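Local structure of histidinol-phosphatase (Listeria monocytogenes serotype 4b str. H7858, 6NLR) at residues H8-P13 with H17-E22; H77-Y82 with Q114-V119. The protein probably hydrolyses histidinol phosphate to histidinol and phosphate in histidine biosynthesis, using a trinuclear metal centre in a PHP-type barrel. All blocks are in the same frame, centred on the assembly; numbering follows the deposited sequence.

Contact 1: residues H8-P13 with H17-E22; sequences HTEFCP and HDDVEE. With CO (cobalt (II) ion), chain F.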
loop_
_atom_site.group_PDB
_atom_site.type_symbol
_atom_site.label_atom_id
_atom_site.label_comp_id
_atom_site.label_asym_id
_atom_site.label_seq_id
_atom_site.Cartn_x
_atom_site.Cartn_y
_atom_site.Cartn_z
ATOM N N HIS A 8 -3.640 -3.628 8.949
ATOM C CA HIS A 8 -2.850 -4.873 9.100
ATOM C C HIS A 8 -3.171 -5.504 10.457
ATOM O O HIS A 8 -3.959 -4.909 11.224
ATOM C CB HIS A 8 -1.364 -4.548 8.863
ATOM C CG HIS A 8 -1.109 -4.102 7.460
ATOM N ND1 HIS A 8 -0.961 -5.005 6.420
ATOM C CD2 HIS A 8 -1.058 -2.875 6.900
ATOM C CE1 HIS A 8 -0.771 -4.340 5.290
ATOM N NE2 HIS A 8 -0.868 -3.030 5.556
ATOM N N THR A 9 -2.563 -6.657 10.746
ATOM C CA THR A 9 -2.955 -7.563 11.847
ATOM C C THR A 9 -1.718 -8.206 12.464
ATOM O O THR A 9 -0.589 -7.917 11.999
ATOM C CB THR A 9 -3.880 -8.666 11.311
ATOM O OG1 THR A 9 -3.134 -9.567 10.482
ATOM C CG2 THR A 9 -5.035 -8.112 10.512
ATOM N N GLU A 10 -1.935 -9.092 13.439
ATOM C CA GLU A 10 -0.876 -9.944 14.044
ATOM C C GLU A 10 -0.296 -10.896 12.985
ATOM O O GLU A 10 0.774 -11.444 13.247
ATOM C CB GLU A 10 -1.386 -10.698 15.279
ATOM C CG GLU A 10 -2.456 -11.763 15.002
ATOM C CD GLU A 10 -3.909 -11.277 14.895
ATOM O OE1 GLU A 10 -4.156 -10.041 14.746
ATOM O OE2 GLU A 10 -4.800 -12.136 14.907
ATOM N N PHE A 11 -0.928 -11.072 11.820
ATOM C CA PHE A 11 -0.401 -11.953 10.735
ATOM C C PHE A 11 0.707 -11.242 9.944
ATOM O O PHE A 11 1.324 -11.855 9.077
ATOM C CB PHE A 11 -1.543 -12.467 9.853
ATOM C CG PHE A 11 -2.324 -13.581 10.506
ATOM C CD1 PHE A 11 -3.402 -13.310 11.339
ATOM C CD2 PHE A 11 -1.968 -14.906 10.316
ATOM C CE1 PHE A 11 -4.105 -14.336 11.953
ATOM C CE2 PHE A 11 -2.659 -15.929 10.944
ATOM C CZ PHE A 11 -3.734 -15.644 11.750
ATOM N N CYS A 12 0.958 -9.969 10.230
ATOM C CA CYS A 12 2.027 -9.177 9.581
ATOM C C CYS A 12 3.327 -9.377 10.362
ATOM O O CYS A 12 3.437 -8.887 11.483
ATOM C CB CYS A 12 1.664 -7.699 9.544
ATOM S SG CYS A 12 2.927 -6.730 8.698
ATOM N N PRO A 13 4.358 -10.047 9.808
ATOM C CA PRO A 13 5.587 -10.319 10.564
ATOM C C PRO A 13 6.356 -9.042 10.974
ATOM O O PRO A 13 7.029 -9.086 11.959
ATOM C CB PRO A 13 6.444 -11.217 9.640
ATOM C CG PRO A 13 5.484 -11.670 8.537
ATOM C CD PRO A 13 4.424 -10.580 8.435
ATOM N N HIS A 17 2.445 -6.805 16.182
ATOM C CA HIS A 17 1.873 -8.076 16.710
ATOM C C HIS A 17 0.692 -7.774 17.645
ATOM O O HIS A 17 0.274 -8.698 18.389
ATOM C CB HIS A 17 2.965 -8.935 17.391
ATOM C CG HIS A 17 4.031 -9.311 16.424
ATOM N ND1 HIS A 17 5.323 -8.824 16.500
ATOM C CD2 HIS A 17 3.965 -10.058 15.302
ATOM C CE1 HIS A 17 6.018 -9.294 15.485
ATOM N NE2 HIS A 17 5.205 -10.049 14.734
ATOM N N ASP A 18 0.158 -6.541 17.643
ATOM C CA ASP A 18 -1.119 -6.255 18.348
ATOM C C ASP A 18 -2.208 -7.135 17.732
ATOM O O ASP A 18 -2.205 -7.328 16.511
ATOM C CB ASP A 18 -1.546 -4.790 18.256
ATOM C CG ASP A 18 -0.695 -3.831 19.075
ATOM O OD1 ASP A 18 0.156 -4.319 19.840
ATOM O OD2 ASP A 18 -0.877 -2.603 18.903
ATOM N N ASP A 19 -3.117 -7.626 18.556
ATOM C CA ASP A 19 -4.286 -8.403 18.094
ATOM C C ASP A 19 -5.217 -7.475 17.310
ATOM O O ASP A 19 -5.579 -6.402 17.835
ATOM C CB ASP A 19 -4.998 -9.060 19.268
ATOM C CG ASP A 19 -5.995 -10.120 18.826
ATOM O OD1 ASP A 19 -6.785 -9.866 17.901
ATOM O OD2 ASP A 19 -5.974 -11.191 19.404
ATOM N N VAL A 20 -5.643 -7.923 16.132
ATOM C CA VAL A 20 -6.643 -7.219 15.278
ATOM C C VAL A 20 -7.858 -6.846 16.130
ATOM O O VAL A 20 -8.456 -5.800 15.870
ATOM C CB VAL A 20 -7.043 -8.058 14.053
ATOM C CG1 VAL A 20 -7.666 -9.383 14.450
ATOM C CG2 VAL A 20 -7.965 -7.287 13.111
ATOM N N GLU A 21 -8.232 -7.662 17.104
ATOM C CA GLU A 21 -9.441 -7.388 17.915
ATOM C C GLU A 21 -9.288 -6.051 18.647
ATOM O O GLU A 21 -10.269 -5.312 18.693
ATOM C CB GLU A 21 -9.675 -8.498 18.938
ATOM C CG GLU A 21 -10.977 -8.321 19.684
ATOM C CD GLU A 21 -11.668 -9.639 20.008
ATOM O OE1 GLU A 21 -11.071 -10.721 19.748
ATOM O OE2 GLU A 21 -12.805 -9.586 20.469
ATOM N N GLU A 22 -8.114 -5.774 19.219
ATOM C CA GLU A 22 -7.854 -4.518 19.983
ATOM C C GLU A 22 -7.859 -3.349 18.992
ATOM O O GLU A 22 -8.309 -2.262 19.343
ATOM C CB GLU A 22 -6.558 -4.594 20.800
ATOM C CG GLU A 22 -6.554 -5.686 21.870
ATOM C CD GLU A 22 -7.777 -5.792 22.782
ATOM O OE1 GLU A 22 -8.071 -4.809 23.503
ATOM O OE2 GLU A 22 -8.446 -6.872 22.782
HETATM CO CO CO F . -0.075 -1.593 4.092
HETATM O O HOH W 1 2.052 -7.767 13.373
HETATM O O HOH W 2 1.182 -0.367 2.756
#
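The metal-binding loop that follows strand 3-7 of the PHP-domain barrel folds here against the start of helix 20-29, where Glu10 reaches the backbone of Val20. Val20 N donates to Glu10 OE1 (2.9 Å, N-H...O 159°), arriving from above the carboxylate plane, 36° out of it. Glu10 gets there by setting CG between its backbone N and carbonyl carbon (chi1 67°) and bending at chi2, while OE2 forms a salt bridge with Lys74. Asp19, the N-cap residue, accepts from Glu21 N through OD1 (2.8 Å). That OD1 lies only 4.1 Å from Glu10 OE1, and Lys74, which also pairs with Asp19, probably offsets the two negative charges. Next to this bond, Thr9 CG2 lies alongside Val20 CG2 at 4.0 Å, the two side chains pointing the same way. Thr9 itself opens a type I turn to Cys12, and its OG1 accepts from Phe11 N as an ST turn and is hydrogen-bonded to Glu39. At the loop's start His8, held at ND1 by Glu39, binds cobalt through NE2 with His6, Glu93 and Asp258. A water accepts from His17 N (3.0 Å) and lies near Cys12 O (2.6 Å) and Thr9 O.

Contact 2: residues H77-Y82 with Q114-V119; sequences HIKKKY and QTDDGV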
loop_
_atom_site.group_PDB
_atom_site.type_symbol
_atom_site.label_atom_id
_atom_site.label_comp_id
_atom_site.label_asym_id
_atom_site.label_seq_id
_atom_site.Cartn_x
_atom_site.Cartn_y
_atom_site.Cartn_z
ATOM N N HIS A 77 -13.985 -14.437 11.947
ATOM C CA HIS A 77 -14.494 -14.428 13.350
ATOM C C HIS A 77 -14.700 -12.967 13.806
ATOM O O HIS A 77 -15.755 -12.639 14.376
ATOM C CB HIS A 77 -13.523 -15.203 14.249
ATOM C CG HIS A 77 -13.724 -14.968 15.706
ATOM N ND1 HIS A 77 -14.821 -15.437 16.359
ATOM C CD2 HIS A 77 -12.964 -14.329 16.632
ATOM C CE1 HIS A 77 -14.769 -15.066 17.622
ATOM N NE2 HIS A 77 -13.633 -14.390 17.824
ATOM N N ILE A 78 -13.707 -12.109 13.568
ATOM C CA ILE A 78 -13.735 -10.690 14.037
ATOM C C ILE A 78 -14.830 -9.932 13.278
ATOM O O ILE A 78 -15.556 -9.173 13.894
ATOM C CB ILE A 78 -12.347 -10.051 13.872
ATOM C CG1 ILE A 78 -11.328 -10.719 14.792
ATOM C CG2 ILE A 78 -12.416 -8.557 14.100
ATOM C CD1 ILE A 78 -11.694 -10.648 16.244
ATOM N N LYS A 79 -14.971 -10.198 11.987
ATOM C CA LYS A 79 -15.992 -9.552 11.125
ATOM C C LYS A 79 -17.390 -9.820 11.694
ATOM O O LYS A 79 -18.174 -8.855 11.826
ATOM C CB LYS A 79 -15.883 -10.075 9.693
ATOM C CG LYS A 79 -17.073 -9.689 8.818
ATOM C CD LYS A 79 -16.938 -10.054 7.379
ATOM C CE LYS A 79 -18.066 -9.436 6.593
ATOM N NZ LYS A 79 -17.846 -9.624 5.150
ATOM N N LYS A 80 -17.692 -11.076 12.026
ATOM C CA LYS A 80 -19.021 -11.446 12.572
ATOM C C LYS A 80 -19.166 -10.892 13.990
ATOM O O LYS A 80 -20.262 -10.425 14.335
ATOM C CB LYS A 80 -19.200 -12.966 12.574
ATOM C CG LYS A 80 -19.287 -13.575 11.182
ATOM C CD LYS A 80 -19.885 -14.949 11.166
ATOM C CE LYS A 80 -19.869 -15.536 9.775
ATOM N NZ LYS A 80 -18.632 -16.318 9.561
ATOM N N LYS A 81 -18.099 -10.958 14.794
ATOM C CA LYS A 81 -18.199 -10.586 16.226
ATOM C C LYS A 81 -18.633 -9.125 16.331
ATOM O O LYS A 81 -19.403 -8.836 17.230
ATOM C CB LYS A 81 -16.878 -10.814 16.969
ATOM C CG LYS A 81 -16.920 -10.470 18.444
ATOM C CD LYS A 81 -15.696 -10.931 19.174
ATOM C CE LYS A 81 -15.830 -10.799 20.679
ATOM N NZ LYS A 81 -14.619 -11.335 21.352
ATOM N N TYR A 82 -18.145 -8.253 15.452
ATOM C CA TYR A 82 -18.335 -6.779 15.572
ATOM C C TYR A 82 -19.257 -6.237 14.477
ATOM O O TYR A 82 -19.330 -5.031 14.345
ATOM C CB TYR A 82 -16.971 -6.088 15.569
ATOM C CG TYR A 82 -16.217 -6.385 16.830
ATOM C CD1 TYR A 82 -16.572 -5.786 18.024
ATOM C CD2 TYR A 82 -15.206 -7.327 16.836
ATOM C CE1 TYR A 82 -15.911 -6.090 19.201
ATOM C CE2 TYR A 82 -14.528 -7.637 18.000
ATOM C CZ TYR A 82 -14.888 -7.019 19.185
ATOM O OH TYR A 82 -14.229 -7.354 20.318
ATOM N N GLN A 114 -12.611 -15.391 -1.469
ATOM C CA GLN A 114 -12.738 -15.308 0.015
ATOM C C GLN A 114 -12.620 -13.854 0.494
ATOM O O GLN A 114 -12.635 -13.644 1.706
ATOM C CB GLN A 114 -11.680 -16.193 0.674
ATOM C CG GLN A 114 -12.008 -17.683 0.569
ATOM C CD GLN A 114 -10.898 -18.492 1.186
ATOM O OE1 GLN A 114 -10.827 -18.629 2.408
ATOM N NE2 GLN A 114 -10.008 -18.991 0.341
ATOM N N THR A 115 -12.511 -12.886 -0.419
ATOM C CA THR A 115 -12.196 -11.472 -0.092
ATOM C C THR A 115 -13.339 -10.574 -0.550
ATOM O O THR A 115 -14.072 -10.975 -1.427
ATOM C CB THR A 115 -10.886 -11.017 -0.739
ATOM O OG1 THR A 115 -11.071 -10.929 -2.152
ATOM C CG2 THR A 115 -9.744 -11.953 -0.426
ATOM N N ASP A 116 -13.348 -9.363 -0.024
ATOM C CA ASP A 116 -14.412 -8.343 -0.057
ATOM C C ASP A 116 -13.809 -6.958 -0.338
ATOM O O ASP A 116 -14.554 -5.998 -0.463
ATOM C CB ASP A 116 -14.953 -8.321 1.370
ATOM C CG ASP A 116 -16.344 -7.790 1.491
ATOM O OD1 ASP A 116 -16.908 -7.478 0.434
ATOM O OD2 ASP A 116 -16.845 -7.702 2.640
ATOM N N ASP A 117 -12.482 -6.826 -0.304
ATOM C CA ASP A 117 -11.771 -5.550 -0.579
ATOM C C ASP A 117 -10.325 -5.910 -0.893
ATOM O O ASP A 117 -9.950 -7.112 -0.813
ATOM C CB ASP A 117 -11.900 -4.561 0.586
ATOM C CG ASP A 117 -11.641 -3.096 0.251
ATOM O OD1 ASP A 117 -11.481 -2.772 -0.954
ATOM O OD2 ASP A 117 -11.605 -2.266 1.215
ATOM N N GLY A 118 -9.543 -4.914 -1.266
ATOM C CA GLY A 118 -8.157 -5.158 -1.688
ATOM C C GLY A 118 -7.465 -3.864 -2.020
ATOM O O GLY A 118 -8.142 -2.887 -2.373
ATOM N N VAL A 119 -6.145 -3.880 -1.871
ATOM C CA VAL A 119 -5.235 -2.796 -2.290
ATOM C C VAL A 119 -4.137 -3.457 -3.119
ATOM O O VAL A 119 -3.633 -4.531 -2.713
ATOM C CB VAL A 119 -4.708 -2.043 -1.057
ATOM C CG1 VAL A 119 -3.680 -1.014 -1.444
ATOM C CG2 VAL A 119 -5.837 -1.369 -0.282
#
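At the surface of the PHP-domain barrel, where helix 68-81 ends and strand 117-127 begins, a single salt bridge spans the two elements, from Lys79 to Asp116. Lys79 NZ stands 3.3 Å from Asp116 OD2, and the hydrogen bond within this ion pair is weak. The backbones are well separated: the closest CA atoms, those of Lys79 and Asp116, are 11.4 Å apart, and just 48 Å² of surface is buried between the segments. Lys79 bridges that distance with a fully stretched chain. Its CG is anti to the backbone N (chi1 168°) and every later torsion is also near 180°, which carries the ammonium group far out from the helix. Asp116 starts out toward the helix from its CA, with CG anti to the backbone N, and the two side chains meet at about a right angle. The same OD2 is also hydrogen-bonded to His89 ND1 on strand 87-95, which helps to fix the carboxylate; Lys79 is therefore the second and weaker partner of OD2. The next residue, Asp117, turns to different partners: OD1 takes a weak bond from Gly118 N at 2.9 Å, while OD2 pairs with Arg3 and Arg178 and with Ser36 OG. Strand 87-95 connects the two segments in the fold. Ile78 and the side chain of Lys79 rest on its Ile88, while backbone hydrogen bonds join Asp116 to Ile90, and Val119 to Phe92 and Val94. Just past the helix end, Tyr82 packs on Val24, Leu25 and Ile28 of helix 20-29.

Overall arrangement
From the N terminus, strand 3-7 runs into contact 1, which closes the short loop between that strand and helix 20-29 beside the metal centre. The chain then passes through strand 34-40 before helix 68-81 opens contact 2, which closes the longer excursion through strand 87-95 and helix 101-111. The contacts thus follow in series, neither nested nor crossed, with centres 14 Å apart. They meet where helix 20-29 lies against the end of helix 68-81: Glu21 OE2 receives Lys81 NZ at 2.7 Å in a salt bridge and probably bonds Tyr82 OH. Together they link the metal-site loop, two neighbouring helices and the entry to strand 117-127.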